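PDB 4OTE: lipoprotein from Clostridium difficile, which probably binds methionine at the cell surface as the substrate-binding component of a methionine ABC transporter, and holds selenomethionine in this crystal. Local coordinates for residues 30-35 with 213-218; 63-68 with 76-81; 98-103 with 166-171. All coordinates share one frame; numbering follows the deposited sequence.

Contact 1: 30-35 with 213-218; sequences KGYTLE and IKVLQD
The Y32 ring meets V215 at a slant, with CE1 of Y32 3.7 Å from CG2 of V215, and the same ring takes part in a cation-pi contact with K5. The contact belongs to a beta-alpha-beta crossover of the periplasmic-binding-protein fold: strand 6-12 passes through two helices into its parallel neighbour, strand 33-39, and helix 211-220 packs against the end of that connection. A Schellman motif ends helix 24-29, and its G31 takes the positive phi (84°) that glycine adopts easily. V215 divides its two methyl groups between two partners. With CG1 anti to its backbone N (chi1 160°), that methyl lies 4.1 Å from CB of K30, while CG2 is left to the tyrosine; a beta-branched residue suits this fork. K30 thus adds its aliphatic base to the contact, its chain bending at chi2 before the amine. The tyrosine hydroxyl is hydrogen-bonded to E211, at the start of the same helix, so the ring packs on V215 while its hydroxyl is satisfied by a carboxylate. Deeper in, I27 touches both L34 and L216, and the leucines meet through methyl groups, CD1 of L34 lying 4.2 Å from CD2 of L216.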
loop_
_atom_site.group_PDB
_atom_site.type_symbol
_atom_site.label_atom_id
_atom_site.label_comp_id
_atom_site.label_asym_id
_atom_site.label_seq_id
_atom_site.Cartn_x
_atom_site.Cartn_y
_atom_site.Cartn_z
ATOM N N LYS A 30 -7.391 -6.281 -26.577
ATOM C CA LYS A 30 -6.011 -6.289 -27.068
ATOM C C LYS A 30 -5.568 -7.689 -27.506
ATOM O O LYS A 30 -4.401 -7.889 -27.854
ATOM C CB LYS A 30 -5.040 -5.771 -26.000
ATOM C CG LYS A 30 -5.472 -4.501 -25.280
ATOM C CD LYS A 30 -5.607 -3.316 -26.215
ATOM C CE LYS A 30 -6.055 -2.078 -25.455
ATOM N NZ LYS A 30 -6.394 -0.947 -26.363
ATOM N N GLY A 31 -6.492 -8.649 -27.473
ATOM C CA GLY A 31 -6.224 -10.013 -27.912
ATOM C C GLY A 31 -5.581 -10.891 -26.859
ATOM O O GLY A 31 -4.961 -11.889 -27.193
ATOM N N TYR A 32 -5.740 -10.534 -25.586
ATOM C CA TYR A 32 -5.148 -11.303 -24.490
ATOM C C TYR A 32 -6.193 -11.710 -23.468
ATOM O O TYR A 32 -7.181 -11.010 -23.265
ATOM C CB TYR A 32 -4.046 -10.494 -23.799
ATOM C CG TYR A 32 -2.782 -10.381 -24.611
ATOM C CD1 TYR A 32 -2.654 -9.411 -25.599
ATOM C CD2 TYR A 32 -1.715 -11.252 -24.401
ATOM C CE1 TYR A 32 -1.499 -9.308 -26.353
ATOM C CE2 TYR A 32 -0.554 -11.154 -25.149
ATOM C CZ TYR A 32 -0.452 -10.181 -26.122
ATOM O OH TYR A 32 0.694 -10.080 -26.867
ATOM N N THR A 33 -5.963 -12.846 -22.823
ATOM C CA THR A 33 -6.797 -13.289 -21.716
ATOM C C THR A 33 -6.061 -12.982 -20.420
ATOM O O THR A 33 -4.853 -13.193 -20.330
ATOM C CB THR A 33 -7.098 -14.789 -21.827
ATOM O OG1 THR A 33 -7.814 -15.031 -23.044
ATOM C CG2 THR A 33 -7.936 -15.269 -20.647
ATOM N N LEU A 34 -6.778 -12.459 -19.430
ATOM C CA LEU A 34 -6.183 -12.134 -18.137
ATOM C C LEU A 34 -6.641 -13.108 -17.068
ATOM O O LEU A 34 -7.826 -13.408 -16.979
ATOM C CB LEU A 34 -6.576 -10.725 -17.694
ATOM C CG LEU A 34 -6.113 -10.347 -16.280
ATOM C CD1 LEU A 34 -4.624 -10.046 -16.275
ATOM C CD2 LEU A 34 -6.903 -9.174 -15.722
ATOM N N GLU A 35 -5.690 -13.600 -16.278
ATOM C CA GLU A 35 -5.998 -14.332 -15.061
ATOM C C GLU A 35 -5.358 -13.616 -13.880
ATOM O O GLU A 35 -4.164 -13.333 -13.891
ATOM C CB GLU A 35 -5.499 -15.770 -15.147
ATOM C CG GLU A 35 -6.223 -16.588 -16.199
ATOM C CD GLU A 35 -5.741 -18.017 -16.247
ATOM O OE1 GLU A 35 -5.782 -18.692 -15.197
ATOM O OE2 GLU A 35 -5.322 -18.468 -17.335
ATOM N N ILE A 213 3.528 -7.110 -20.846
ATOM C CA ILE A 213 3.731 -6.040 -19.870
ATOM C C ILE A 213 3.246 -4.724 -20.469
ATOM O O ILE A 213 2.617 -3.907 -19.794
ATOM C CB ILE A 213 5.215 -5.941 -19.453
ATOM C CG1 ILE A 213 5.644 -7.213 -18.712
ATOM C CG2 ILE A 213 5.475 -4.713 -18.589
ATOM C CD1 ILE A 213 4.817 -7.537 -17.484
ATOM N N LYS A 214 3.539 -4.545 -21.748
ATOM C CA LYS A 214 3.090 -3.389 -22.505
ATOM C C LYS A 214 1.563 -3.282 -22.528
ATOM O O LYS A 214 1.011 -2.200 -22.305
ATOM C CB LYS A 214 3.635 -3.498 -23.923
ATOM C CG LYS A 214 3.457 -2.273 -24.784
ATOM C CD LYS A 214 4.199 -2.473 -26.095
ATOM C CE LYS A 214 3.320 -2.147 -27.285
ATOM N NZ LYS A 214 2.889 -0.725 -27.264
ATOM N N VAL A 215 0.887 -4.399 -22.788
ATOM C CA VAL A 215 -0.579 -4.433 -22.791
ATOM C C VAL A 215 -1.137 -4.074 -21.412
ATOM O O VAL A 215 -2.081 -3.298 -21.306
ATOM C CB VAL A 215 -1.125 -5.811 -23.244
ATOM C CG1 VAL A 215 -2.571 -6.024 -22.799
ATOM C CG2 VAL A 215 -1.019 -5.950 -24.757
ATOM N N LEU A 216 -0.548 -4.644 -20.368
ATOM C CA LEU A 216 -1.004 -4.407 -18.997
ATOM C C LEU A 216 -0.856 -2.950 -18.591
ATOM O O LEU A 216 -1.768 -2.373 -18.000
ATOM C CB LEU A 216 -0.239 -5.289 -18.007
ATOM C CG LEU A 216 -0.670 -6.751 -17.900
ATOM C CD1 LEU A 216 0.288 -7.486 -16.975
ATOM C CD2 LEU A 216 -2.101 -6.869 -17.394
ATOM N N GLN A 217 0.289 -2.354 -18.908
ATOM C CA GLN A 217 0.532 -0.966 -18.532
ATOM C C GLN A 217 -0.280 0.008 -19.379
ATOM O O GLN A 217 -0.591 1.104 -18.918
ATOM C CB GLN A 217 2.024 -0.642 -18.568
ATOM C CG GLN A 217 2.799 -1.382 -17.486
ATOM C CD GLN A 217 4.080 -0.686 -17.089
ATOM O OE1 GLN A 217 4.179 -0.135 -15.996
ATOM N NE2 GLN A 217 5.064 -0.704 -17.977
ATOM N N ASP A 218 -0.641 -0.399 -20.595
ATOM C CA ASP A 218 -1.562 0.382 -21.420
ATOM C C ASP A 218 -2.939 0.455 -20.767
ATOM O O ASP A 218 -3.454 1.546 -20.529
ATOM C CB ASP A 218 -1.682 -0.200 -22.838
ATOM C CG ASP A 218 -0.591 0.297 -23.772
ATOM O OD1 ASP A 218 0.201 1.173 -23.357
ATOM O OD2 ASP A 218 -0.532 -0.185 -24.928
#

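Contact 2: 63-68 with 76-81; sequences PYLKEA and IMAGKK. With MSE (selenomethionine), chain C.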
loop_
_atom_site.group_PDB
_atom_site.type_symbol
_atom_site.label_atom_id
_atom_site.label_comp_id
_atom_site.label_asym_id
_atom_site.label_seq_id
_atom_site.Cartn_x
_atom_site.Cartn_y
_atom_site.Cartn_z
ATOM N N PRO A 63 9.751 1.782 -3.677
ATOM C CA PRO A 63 10.616 1.660 -2.497
ATOM C C PRO A 63 10.551 0.284 -1.830
ATOM O O PRO A 63 11.579 -0.251 -1.430
ATOM C CB PRO A 63 10.080 2.743 -1.559
ATOM C CG PRO A 63 9.541 3.779 -2.480
ATOM C CD PRO A 63 8.950 3.019 -3.635
ATOM N N TYR A 64 9.354 -0.285 -1.731
ATOM C CA TYR A 64 9.183 -1.624 -1.176
ATOM C C TYR A 64 9.882 -2.651 -2.054
ATOM O O TYR A 64 10.581 -3.528 -1.551
ATOM C CB TYR A 64 7.700 -1.981 -1.051
ATOM C CG TYR A 64 7.470 -3.308 -0.376
ATOM C CD1 TYR A 64 7.382 -3.399 1.012
ATOM C CD2 TYR A 64 7.358 -4.479 -1.120
ATOM C CE1 TYR A 64 7.182 -4.623 1.635
ATOM C CE2 TYR A 64 7.155 -5.704 -0.507
ATOM C CZ TYR A 64 7.061 -5.770 0.866
ATOM O OH TYR A 64 6.861 -6.987 1.467
ATOM N N LEU A 65 9.690 -2.531 -3.366
ATOM C CA LEU A 65 10.328 -3.425 -4.327
ATOM C C LEU A 65 11.854 -3.357 -4.209
ATOM O O LEU A 65 12.516 -4.389 -4.142
ATOM C CB LEU A 65 9.873 -3.093 -5.753
ATOM C CG LEU A 65 10.444 -3.956 -6.887
ATOM C CD1 LEU A 65 9.435 -4.091 -8.021
ATOM C CD2 LEU A 65 11.768 -3.402 -7.412
ATOM N N LYS A 66 12.406 -2.149 -4.176
ATOM C CA LYS A 66 13.858 -1.977 -4.043
ATOM C C LYS A 66 14.392 -2.654 -2.785
ATOM O O LYS A 66 15.450 -3.287 -2.812
ATOM C CB LYS A 66 14.249 -0.494 -4.057
ATOM C CG LYS A 66 14.253 0.117 -5.449
ATOM C CD LYS A 66 14.655 1.584 -5.430
ATOM C CE LYS A 66 14.668 2.165 -6.837
ATOM N NZ LYS A 66 14.883 3.640 -6.856
ATOM N N GLU A 67 13.651 -2.533 -1.692
ATOM C CA GLU A 67 14.019 -3.194 -0.450
ATOM C C GLU A 67 13.907 -4.719 -0.581
ATOM O O GLU A 67 14.742 -5.451 -0.047
ATOM C CB GLU A 67 13.161 -2.678 0.710
ATOM C CG GLU A 67 13.750 -2.930 2.089
ATOM C CD GLU A 67 15.172 -2.401 2.245
ATOM O OE1 GLU A 67 15.375 -1.174 2.124
ATOM O OE2 GLU A 67 16.091 -3.210 2.494
ATOM N N ALA A 68 12.894 -5.190 -1.306
ATOM C CA ALA A 68 12.714 -6.621 -1.545
ATOM C C ALA A 68 13.844 -7.181 -2.404
ATOM O O ALA A 68 14.322 -8.287 -2.157
ATOM C CB ALA A 68 11.371 -6.889 -2.210
ATOM N N ILE A 76 13.642 -8.296 -10.431
ATOM C CA ILE A 76 12.367 -7.659 -10.757
ATOM C C ILE A 76 12.488 -6.140 -10.774
ATOM O O ILE A 76 13.474 -5.576 -10.311
ATOM C CB ILE A 76 11.246 -8.092 -9.789
ATOM C CG1 ILE A 76 11.552 -7.645 -8.357
ATOM C CG2 ILE A 76 11.057 -9.601 -9.859
ATOM C CD1 ILE A 76 10.502 -8.058 -7.350
HETATM N N MSE A 77 11.454 -5.493 -11.293
HETATM C CA MSE A 77 11.525 -4.096 -11.692
HETATM C C MSE A 77 10.195 -3.412 -11.541
HETATM O O MSE A 77 9.159 -4.028 -11.750
HETATM C CB MSE A 77 11.859 -4.209 -13.169
HETATM C CG MSE A 77 12.645 -3.043 -13.704
HETATM SE SE MSE A 77 12.601 -3.276 -15.654
HETATM C CE MSE A 77 11.919 -1.458 -16.000
ATOM N N ALA A 78 10.213 -2.127 -11.199
ATOM C CA ALA A 78 8.989 -1.327 -11.093
ATOM C C ALA A 78 8.618 -0.699 -12.441
ATOM O O ALA A 78 9.486 -0.196 -13.156
ATOM C CB ALA A 78 9.164 -0.239 -10.046
ATOM N N GLY A 79 7.330 -0.729 -12.780
ATOM C CA GLY A 79 6.828 -0.097 -13.999
ATOM C C GLY A 79 6.417 1.347 -13.757
ATOM O O GLY A 79 6.929 2.002 -12.855
ATOM N N LYS A 80 5.479 1.837 -14.562
ATOM C CA LYS A 80 4.950 3.199 -14.417
ATOM C C LYS A 80 4.117 3.362 -13.141
ATOM O O LYS A 80 3.418 2.430 -12.726
ATOM C CB LYS A 80 4.075 3.549 -15.622
ATOM C CG LYS A 80 4.817 3.560 -16.951
ATOM C CD LYS A 80 3.872 3.800 -18.119
ATOM C CE LYS A 80 4.639 3.889 -19.431
ATOM N NZ LYS A 80 3.734 3.857 -20.614
ATOM N N LYS A 81 4.184 4.547 -12.535
ATOM C CA LYS A 81 3.366 4.879 -11.363
ATOM C C LYS A 81 1.878 4.866 -11.735
ATOM O O LYS A 81 1.494 5.436 -12.756
ATOM C CB LYS A 81 3.720 6.269 -10.833
ATOM C CG LYS A 81 5.147 6.448 -10.339
ATOM C CD LYS A 81 5.315 7.862 -9.798
ATOM C CE LYS A 81 6.769 8.271 -9.606
ATOM N NZ LYS A 81 7.593 7.261 -8.891
HETATM N N MSE C 301 -1.071 -0.375 -0.872
HETATM C CA MSE C 301 0.129 -0.291 0.026
HETATM C C MSE C 301 0.456 1.144 0.251
HETATM O O MSE C 301 0.666 1.898 -0.704
HETATM O OXT MSE C 301 0.524 1.572 1.405
HETATM C CB MSE C 301 1.360 -0.991 -0.548
HETATM C CG MSE C 301 2.514 -1.028 0.457
HETATM SE SE MSE C 301 4.146 -1.763 -0.374
HETATM C CE MSE C 301 3.550 -3.626 -0.474
#
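Helix 63-68 runs nearly antiparallel to strand 76-81, at 170° and with the axes 8.5 Å apart, so that L65 faces the strand at the level of A78. L65 carries the contact. With chi1 at -179°, CG stands opposite the backbone N and the branch reaches the strand, where CD1 of L65 rests 3.7 Å from the carbonyl carbon C of M77. The leucine crosses I76 at a slant, CG of L65 standing 4.1 Å from CG1 of I76. Strand alternation turns I76 and A78 to the helix; M77, a selenomethionine, points away, and its side chain touches F203. CB of A78 lies 4.4 Å from CD1 of L65, and so small a side chain lets the helix settle closely. One residue earlier on the helix, Y64 belongs to the ligand pocket: methyl CE of the bound selenomethionine lies over the centre of its ring, 3.8 Å above the plane, a CH-pi contact. SE of the ligand lies 3.6 Å from CB of Y64, and the Y64 hydroxyl is hydrogen-bonded to the carbonyl of Y42. Packing of L65 on apolar side chains and strand backbone depends on close fit rather than polar pairing, and the helix it seats presents an aromatic face suited to a thioether or selenoether side chain.

Contact 3: 98-103 with 166-171; sequences DEFKKG and VTAAFI. With ZN (zinc ion), chain K; ZN (zinc ion), chain E.
This contact lies at the end of the five-stranded mixed sheet where central strand 168-171 begins, in the second lobe of the periplasmic-binding-protein fold; the loop leading into its parallel neighbour, strand 105-109, folds over that start. F100 of the loop supplies the apolar side chain. Its CE1 is 3.6 Å from CG2 of T167, an oblique approach, whereas the methyl CB of A168 comes to the ring edge, near its plane, 3.7 Å from CZ of F100. An alanine suits this site because a methyl is small enough to let the ring edge come close to the strand. The threonine serves two ends: CG2, anti to the backbone N (chi1 -52° for OG1), turns to the phenyl ring, while OG1 is hydrogen-bonded to the backbone N of T105 on the adjoining strand. F100 also touches I106 of that strand, so one ring spans both. After it, K101 makes a salt bridge to D104, and G103 accepts backbone angles (93°/-19°) that leave no room for a CB. E99, through OE2, and D98 each bind a zinc ion, that of E99 having a further ligand outside the two segments. D98 OD1 binds its zinc loosely, at 2.6 Å, among four waters. One of these, water 1, lies 2.0 Å from the metal and donates a hydrogen bond to OD2 of D98 at 2.8 Å.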
loop_
_atom_site.group_PDB
_atom_site.type_symbol
_atom_site.label_atom_id
_atom_site.label_comp_id
_atom_site.label_asym_id
_atom_site.label_seq_id
_atom_site.Cartn_x
_atom_site.Cartn_y
_atom_site.Cartn_z
ATOM N N ASP A 98 -6.551 15.648 17.610
ATOM C CA ASP A 98 -6.538 16.580 18.741
ATOM C C ASP A 98 -6.963 15.934 20.066
ATOM O O ASP A 98 -6.669 16.474 21.130
ATOM C CB ASP A 98 -7.458 17.780 18.463
ATOM C CG ASP A 98 -6.977 18.643 17.308
ATOM O OD1 ASP A 98 -5.774 18.590 16.976
ATOM O OD2 ASP A 98 -7.807 19.381 16.732
ATOM N N GLU A 99 -7.653 14.795 19.997
ATOM C CA GLU A 99 -8.196 14.138 21.188
ATOM C C GLU A 99 -7.244 13.128 21.843
ATOM O O GLU A 99 -7.612 12.499 22.835
ATOM C CB GLU A 99 -9.529 13.463 20.846
ATOM C CG GLU A 99 -10.585 14.446 20.359
ATOM C CD GLU A 99 -11.940 13.803 20.122
ATOM O OE1 GLU A 99 -12.048 12.926 19.238
ATOM O OE2 GLU A 99 -12.911 14.193 20.806
ATOM N N PHE A 100 -6.033 12.970 21.302
ATOM C CA PHE A 100 -5.027 12.111 21.936
ATOM C C PHE A 100 -4.653 12.655 23.319
ATOM O O PHE A 100 -4.567 13.866 23.515
ATOM C CB PHE A 100 -3.764 11.967 21.066
ATOM C CG PHE A 100 -3.887 10.937 19.969
ATOM C CD1 PHE A 100 -4.152 9.604 20.271
ATOM C CD2 PHE A 100 -3.723 11.295 18.636
ATOM C CE1 PHE A 100 -4.267 8.658 19.265
ATOM C CE2 PHE A 100 -3.835 10.350 17.625
ATOM C CZ PHE A 100 -4.107 9.030 17.941
ATOM N N LYS A 101 -4.445 11.746 24.269
ATOM C CA LYS A 101 -4.093 12.100 25.649
ATOM C C LYS A 101 -3.087 11.093 26.213
ATOM O O LYS A 101 -2.771 10.100 25.558
ATOM C CB LYS A 101 -5.349 12.143 26.529
ATOM C CG LYS A 101 -6.240 10.911 26.422
ATOM C CD LYS A 101 -6.896 10.568 27.752
ATOM C CE LYS A 101 -7.999 9.528 27.606
ATOM N NZ LYS A 101 -7.612 8.342 26.788
ATOM N N LYS A 102 -2.593 11.359 27.422
ATOM C CA LYS A 102 -1.656 10.455 28.108
ATOM C C LYS A 102 -2.186 9.027 28.179
ATOM O O LYS A 102 -3.354 8.808 28.498
ATOM C CB LYS A 102 -1.344 10.945 29.530
ATOM C CG LYS A 102 0.061 11.505 29.724
ATOM C CD LYS A 102 0.198 12.921 29.190
ATOM C CE LYS A 102 1.538 13.526 29.582
ATOM N NZ LYS A 102 1.597 14.986 29.300
ATOM N N GLY A 103 -1.321 8.064 27.870
ATOM C CA GLY A 103 -1.669 6.651 27.956
ATOM C C GLY A 103 -2.187 6.042 26.664
ATOM O O GLY A 103 -2.178 4.819 26.511
ATOM N N VAL A 166 -6.949 -0.613 21.037
ATOM C CA VAL A 166 -6.023 0.527 20.982
ATOM C C VAL A 166 -6.787 1.816 20.691
ATOM O O VAL A 166 -7.966 1.774 20.355
ATOM C CB VAL A 166 -4.915 0.329 19.917
ATOM C CG1 VAL A 166 -4.131 -0.945 20.192
ATOM C CG2 VAL A 166 -5.496 0.313 18.504
ATOM N N THR A 167 -6.116 2.958 20.827
ATOM C CA THR A 167 -6.756 4.254 20.588
ATOM C C THR A 167 -6.916 4.515 19.097
ATOM O O THR A 167 -7.983 4.922 18.652
ATOM C CB THR A 167 -5.965 5.424 21.206
ATOM O OG1 THR A 167 -5.690 5.148 22.584
ATOM C CG2 THR A 167 -6.760 6.727 21.101
ATOM N N ALA A 168 -5.842 4.290 18.341
ATOM C CA ALA A 168 -5.847 4.456 16.888
ATOM C C ALA A 168 -4.843 3.507 16.233
ATOM O O ALA A 168 -3.993 2.939 16.916
ATOM C CB ALA A 168 -5.522 5.893 16.524
ATOM N N ALA A 169 -4.942 3.342 14.912
ATOM C CA ALA A 169 -4.031 2.459 14.177
ATOM C C ALA A 169 -3.833 2.893 12.722
ATOM O O ALA A 169 -4.792 3.277 12.048
ATOM C CB ALA A 169 -4.543 1.028 14.227
ATOM N N PHE A 170 -2.584 2.841 12.259
ATOM C CA PHE A 170 -2.256 3.055 10.844
ATOM C C PHE A 170 -2.477 1.751 10.077
ATOM O O PHE A 170 -1.865 0.731 10.405
ATOM C CB PHE A 170 -0.793 3.490 10.672
ATOM C CG PHE A 170 -0.561 4.970 10.843
ATOM C CD1 PHE A 170 -1.016 5.872 9.892
ATOM C CD2 PHE A 170 0.147 5.458 11.934
ATOM C CE1 PHE A 170 -0.792 7.232 10.036
ATOM C CE2 PHE A 170 0.370 6.818 12.084
ATOM C CZ PHE A 170 -0.095 7.705 11.132
ATOM N N ILE A 171 -3.347 1.781 9.065
ATOM C CA ILE A 171 -3.678 0.577 8.295
ATOM C C ILE A 171 -3.666 0.843 6.787
ATOM O O ILE A 171 -4.349 1.751 6.293
ATOM C CB ILE A 171 -5.061 0.008 8.693
ATOM C CG1 ILE A 171 -5.166 -0.156 10.214
ATOM C CG2 ILE A 171 -5.303 -1.336 8.010
ATOM C CD1 ILE A 171 -6.502 -0.678 10.695
HETATM ZN ZN ZN K . -5.796 20.012 14.848
HETATM ZN ZN ZN E . -14.542 13.816 20.048
HETATM O O HOH W 1 -6.884 21.576 15.330
HETATM O O HOH W 2 -3.984 18.441 14.008
HETATM O O HOH W 3 -4.171 20.690 15.835
HETATM O O HOH W 4 -5.255 20.584 12.427
#

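Overall arrangement
From the N terminus, residues 30-35 come first, but contact 1 closes only when helix 211-220 returns to them, a loop of about three quarters of the chain. Contacts 2 and 3 both fall within that loop, in series: 63-68 meets 76-81 after seven residues that finish the helix and lead into the strand, and 98-103 waits for 166-171 across 62 residues. Contacts 1 and 2 reach the same seven-stranded sheet and touch directly, OE1 of Q217 lying 2.8 Å from N of K80. Contact 3 sits on the other sheet, on the far side of the chain's centre, its nearest atoms about 13 Å from contact 2. Contacts 1 and 2 organise one lobe and contact 3 the other, with the ligand site between.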